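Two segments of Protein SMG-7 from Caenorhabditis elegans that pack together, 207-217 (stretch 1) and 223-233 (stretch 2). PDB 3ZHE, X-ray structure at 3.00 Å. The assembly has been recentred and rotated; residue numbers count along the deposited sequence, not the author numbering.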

# COMPACT_ATOMS: atom_id res chain seq x y z
N ILE B 207 28.46 2.46 21.95
CA ILE B 207 28.62 1.02 21.83
C ILE B 207 30.06 0.64 22.13
O ILE B 207 30.32 -0.30 22.88
CB ILE B 207 28.22 0.51 20.44
CG1 ILE B 207 26.77 0.88 20.13
CG2 ILE B 207 28.40 -0.99 20.36
CD1 ILE B 207 25.77 0.22 21.05
N PHE B 208 30.99 1.40 21.54
CA PHE B 208 32.41 1.13 21.69
C PHE B 208 32.81 1.07 23.16
O PHE B 208 33.50 0.15 23.59
CB PHE B 208 33.24 2.20 20.97
CG PHE B 208 33.09 2.17 19.47
CD1 PHE B 208 32.61 1.04 18.83
CD2 PHE B 208 33.45 3.27 18.71
CE1 PHE B 208 32.47 1.01 17.46
CE2 PHE B 208 33.32 3.24 17.33
CZ PHE B 208 32.83 2.12 16.71
N LYS B 209 32.34 2.06 23.92
CA LYS B 209 32.63 2.15 25.35
C LYS B 209 32.21 0.88 26.09
O LYS B 209 32.87 0.47 27.05
CB LYS B 209 31.92 3.36 25.96
N ASN B 210 31.12 0.27 25.64
CA ASN B 210 30.58 -0.91 26.30
C ASN B 210 31.32 -2.20 25.94
O ASN B 210 30.99 -3.27 26.45
CB ASN B 210 29.09 -1.06 25.98
N PHE B 211 32.33 -2.10 25.08
CA PHE B 211 33.04 -3.28 24.63
C PHE B 211 34.56 -3.17 24.73
O PHE B 211 35.26 -4.18 24.84
CB PHE B 211 32.63 -3.65 23.20
CG PHE B 211 31.32 -4.40 23.12
CD1 PHE B 211 30.12 -3.72 23.07
CD2 PHE B 211 31.31 -5.78 23.10
CE1 PHE B 211 28.92 -4.41 22.99
CE2 PHE B 211 30.11 -6.48 23.03
CZ PHE B 211 28.92 -5.79 22.97
N ALA B 212 35.07 -1.94 24.71
CA ALA B 212 36.51 -1.70 24.72
C ALA B 212 37.20 -2.25 25.96
O ALA B 212 38.39 -2.59 25.92
CB ALA B 212 36.80 -0.21 24.57
N ASN B 213 36.46 -2.35 27.06
CA ASN B 213 37.03 -2.80 28.33
C ASN B 213 36.57 -4.19 28.75
O ASN B 213 36.28 -4.42 29.92
CB ASN B 213 36.73 -1.78 29.43
CG ASN B 213 37.38 -0.43 29.18
OD1 ASN B 213 38.55 -0.36 28.78
ND2 ASN B 213 36.64 0.64 29.42
N ARG B 214 36.50 -5.10 27.79
CA ARG B 214 36.18 -6.49 28.10
C ARG B 214 37.44 -7.34 28.08
O ARG B 214 38.35 -7.11 27.29
CB ARG B 214 35.15 -7.04 27.10
CG ARG B 214 33.79 -6.36 27.17
CD ARG B 214 32.71 -7.20 26.51
NE ARG B 214 31.39 -6.60 26.63
CZ ARG B 214 30.25 -7.22 26.33
NH1 ARG B 214 30.27 -8.47 25.89
NH2 ARG B 214 29.09 -6.59 26.48
N ASP B 215 37.49 -8.33 28.97
CA ASP B 215 38.64 -9.22 29.05
C ASP B 215 38.76 -10.05 27.78
O ASP B 215 38.18 -11.13 27.67
CB ASP B 215 38.53 -10.13 30.27
CG ASP B 215 39.89 -10.61 30.77
OD1 ASP B 215 40.83 -10.69 29.95
OD2 ASP B 215 40.01 -10.91 31.98
N ILE B 216 39.50 -9.51 26.81
CA ILE B 216 39.70 -10.17 25.52
C ILE B 216 40.33 -11.55 25.68
O ILE B 216 40.05 -12.46 24.89
CB ILE B 216 40.56 -9.28 24.58
CG1 ILE B 216 39.88 -7.93 24.36
CG2 ILE B 216 40.80 -9.97 23.25
CD1 ILE B 216 40.52 -7.10 23.26
N SER B 217 41.16 -11.71 26.70
CA SER B 217 41.81 -12.99 26.97
C SER B 217 40.79 -14.08 27.26
O SER B 217 41.00 -15.25 26.93
CB SER B 217 42.76 -12.86 28.16
OG SER B 217 43.63 -11.75 28.01
N LYS B 223 31.73 -12.35 17.21
CA LYS B 223 31.22 -11.00 16.97
C LYS B 223 31.57 -10.04 18.10
O LYS B 223 31.98 -8.90 17.87
CB LYS B 223 29.70 -11.03 16.77
N ASP B 224 31.42 -10.53 19.33
CA ASP B 224 31.74 -9.75 20.51
C ASP B 224 33.23 -9.42 20.55
O ASP B 224 33.62 -8.32 20.93
CB ASP B 224 31.33 -10.51 21.77
CG ASP B 224 29.82 -10.58 21.94
OD1 ASP B 224 29.10 -10.68 20.92
OD2 ASP B 224 29.35 -10.52 23.09
N LEU B 225 34.04 -10.39 20.14
CA LEU B 225 35.48 -10.18 20.04
C LEU B 225 35.78 -9.06 19.05
O LEU B 225 36.60 -8.18 19.33
CB LEU B 225 36.18 -11.48 19.61
CG LEU B 225 37.70 -11.45 19.65
CD1 LEU B 225 38.18 -11.26 21.08
CD2 LEU B 225 38.28 -12.73 19.06
N TYR B 226 35.11 -9.10 17.90
CA TYR B 226 35.26 -8.04 16.91
C TYR B 226 34.88 -6.69 17.50
O TYR B 226 35.55 -5.68 17.25
CB TYR B 226 34.41 -8.30 15.66
CG TYR B 226 34.30 -7.08 14.76
CD1 TYR B 226 35.34 -6.73 13.91
CD2 TYR B 226 33.16 -6.28 14.78
CE1 TYR B 226 35.24 -5.61 13.09
CE2 TYR B 226 33.06 -5.17 13.97
CZ TYR B 226 34.10 -4.84 13.13
OH TYR B 226 34.00 -3.73 12.32
N LEU B 227 33.81 -6.67 18.28
CA LEU B 227 33.34 -5.43 18.90
C LEU B 227 34.36 -4.86 19.87
O LEU B 227 34.70 -3.68 19.80
CB LEU B 227 31.99 -5.64 19.59
CG LEU B 227 30.77 -5.56 18.66
CD1 LEU B 227 29.48 -5.63 19.47
CD2 LEU B 227 30.82 -4.28 17.84
N SER B 228 34.84 -5.70 20.78
CA SER B 228 35.84 -5.28 21.76
C SER B 228 37.13 -4.80 21.09
O SER B 228 37.72 -3.81 21.51
CB SER B 228 36.15 -6.42 22.74
OG SER B 228 35.09 -6.61 23.65
N CYS B 229 37.55 -5.50 20.04
CA CYS B 229 38.79 -5.14 19.36
C CYS B 229 38.67 -3.84 18.55
O CYS B 229 39.57 -3.01 18.56
CB CYS B 229 39.30 -6.29 18.48
SG CYS B 229 39.88 -7.71 19.44
N LEU B 230 37.54 -3.69 17.85
CA LEU B 230 37.26 -2.45 17.12
C LEU B 230 37.20 -1.29 18.11
O LEU B 230 37.69 -0.19 17.83
CB LEU B 230 35.94 -2.56 16.37
CG LEU B 230 35.50 -1.32 15.60
CD1 LEU B 230 36.45 -1.07 14.43
CD2 LEU B 230 34.06 -1.44 15.12
N GLY B 231 36.60 -1.55 19.26
CA GLY B 231 36.52 -0.57 20.33
C GLY B 231 37.88 -0.17 20.85
O GLY B 231 38.13 1.00 21.13
N ARG B 232 38.78 -1.15 20.97
CA ARG B 232 40.14 -0.88 21.42
C ARG B 232 40.95 -0.15 20.36
O ARG B 232 41.90 0.57 20.67
CB ARG B 232 40.85 -2.16 21.85
CG ARG B 232 40.38 -2.73 23.17
CD ARG B 232 41.43 -3.63 23.79
NE ARG B 232 40.96 -4.24 25.03
CZ ARG B 232 41.71 -5.02 25.81
NH1 ARG B 232 42.97 -5.28 25.48
NH2 ARG B 232 41.20 -5.53 26.92
N ILE B 233 40.57 -0.33 19.10
CA ILE B 233 41.20 0.40 18.01
C ILE B 233 40.78 1.87 18.06
O ILE B 233 41.60 2.77 17.92
CB ILE B 233 40.82 -0.18 16.63
CG1 ILE B 233 41.39 -1.59 16.46
CG2 ILE B 233 41.34 0.71 15.51
CD1 ILE B 233 41.03 -2.23 15.14

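Stretch 2 is helical throughout, while stretch 1 leaves its helix and turns across the helical surface, so the helix of stretch 2 meets both the last of that helix, through Phe-208, and the segment that follows it. Read along stretch 2, the contact begins with charge. Asp-224 forms a salt bridge with Arg-214, OD2 to NH1 at 3.6 Å, a rather long pairing. Arg-214 NE also makes a weak hydrogen bond to Asn-210 O, 3.4 Å away, within stretch 1.

One residue on, Leu-225 leaves CA sideways, but its end reaches the loop: its CD1 lies 3.6 Å from Ile-216 CG2, an apolar contact near the far end of stretch 1. Leu-227 points toward stretch 1 and sets CD1 over one face of the Phe-211 ring, 3.7 Å from the ring centroid and 16° off the normal. This is a well-centred CH-pi contact, with the methyl sitting almost squarely above the ring.

Ser-228 supplies the most compact polar link. Its OG donates a hydrogen bond to Phe-211 O at 2.7 Å, and its CA approaches that same carbonyl oxygen at 3.3 Å in a CA-H...O contact. Phe-211 O also accepts a weak backbone bond from Arg-214 N, 3.3 Å away, within the type I turn from Phe-211 to Arg-214. A small side chain thus ties the helix directly to the turn, with the CA atoms of Phe-211 and Ser-228 just 4.5 Å apart. Cys-229 points away at CB, yet its SG still meets Ile-216 CD1 at 3.9 Å.

Leu-230 again starts sideways and ends nearer, bringing CD2 to 3.7 Å from Phe-208 CE1. At Gly-231 the backbones come close, its CA 4.5 Å from Ala-212 CA; Gly-231 C also lies 3.9 Å from Ala-212 CB. An ideal CB on Gly-231 would point toward stretch 1 and lie 3.3 Å from Phe-208 O, a tight fit, and 3.4 Å from Ala-212 N. The absence of a side chain therefore matches the space available.

Arg-232 completes the contact with an extended side chain that serves two loop carbonyls. Arg-232 NE donates to Ala-212 O at 3.2 Å, and Arg-232 NH2 makes a weak hydrogen bond to Arg-214 O at 3.3 Å. Ile-216 CD1 lies 3.4 Å from Arg-232 NE, so the Arg-232 guanidinium combines a hydrogen bond to Ala-212 O at its edge with apolar packing of Ile-216 CD1 over one face. The design rule is economical: Gly-231 and Ser-228 sit where the backbones come close, and the long Arg-232 reaches two carbonyls of stretch 1.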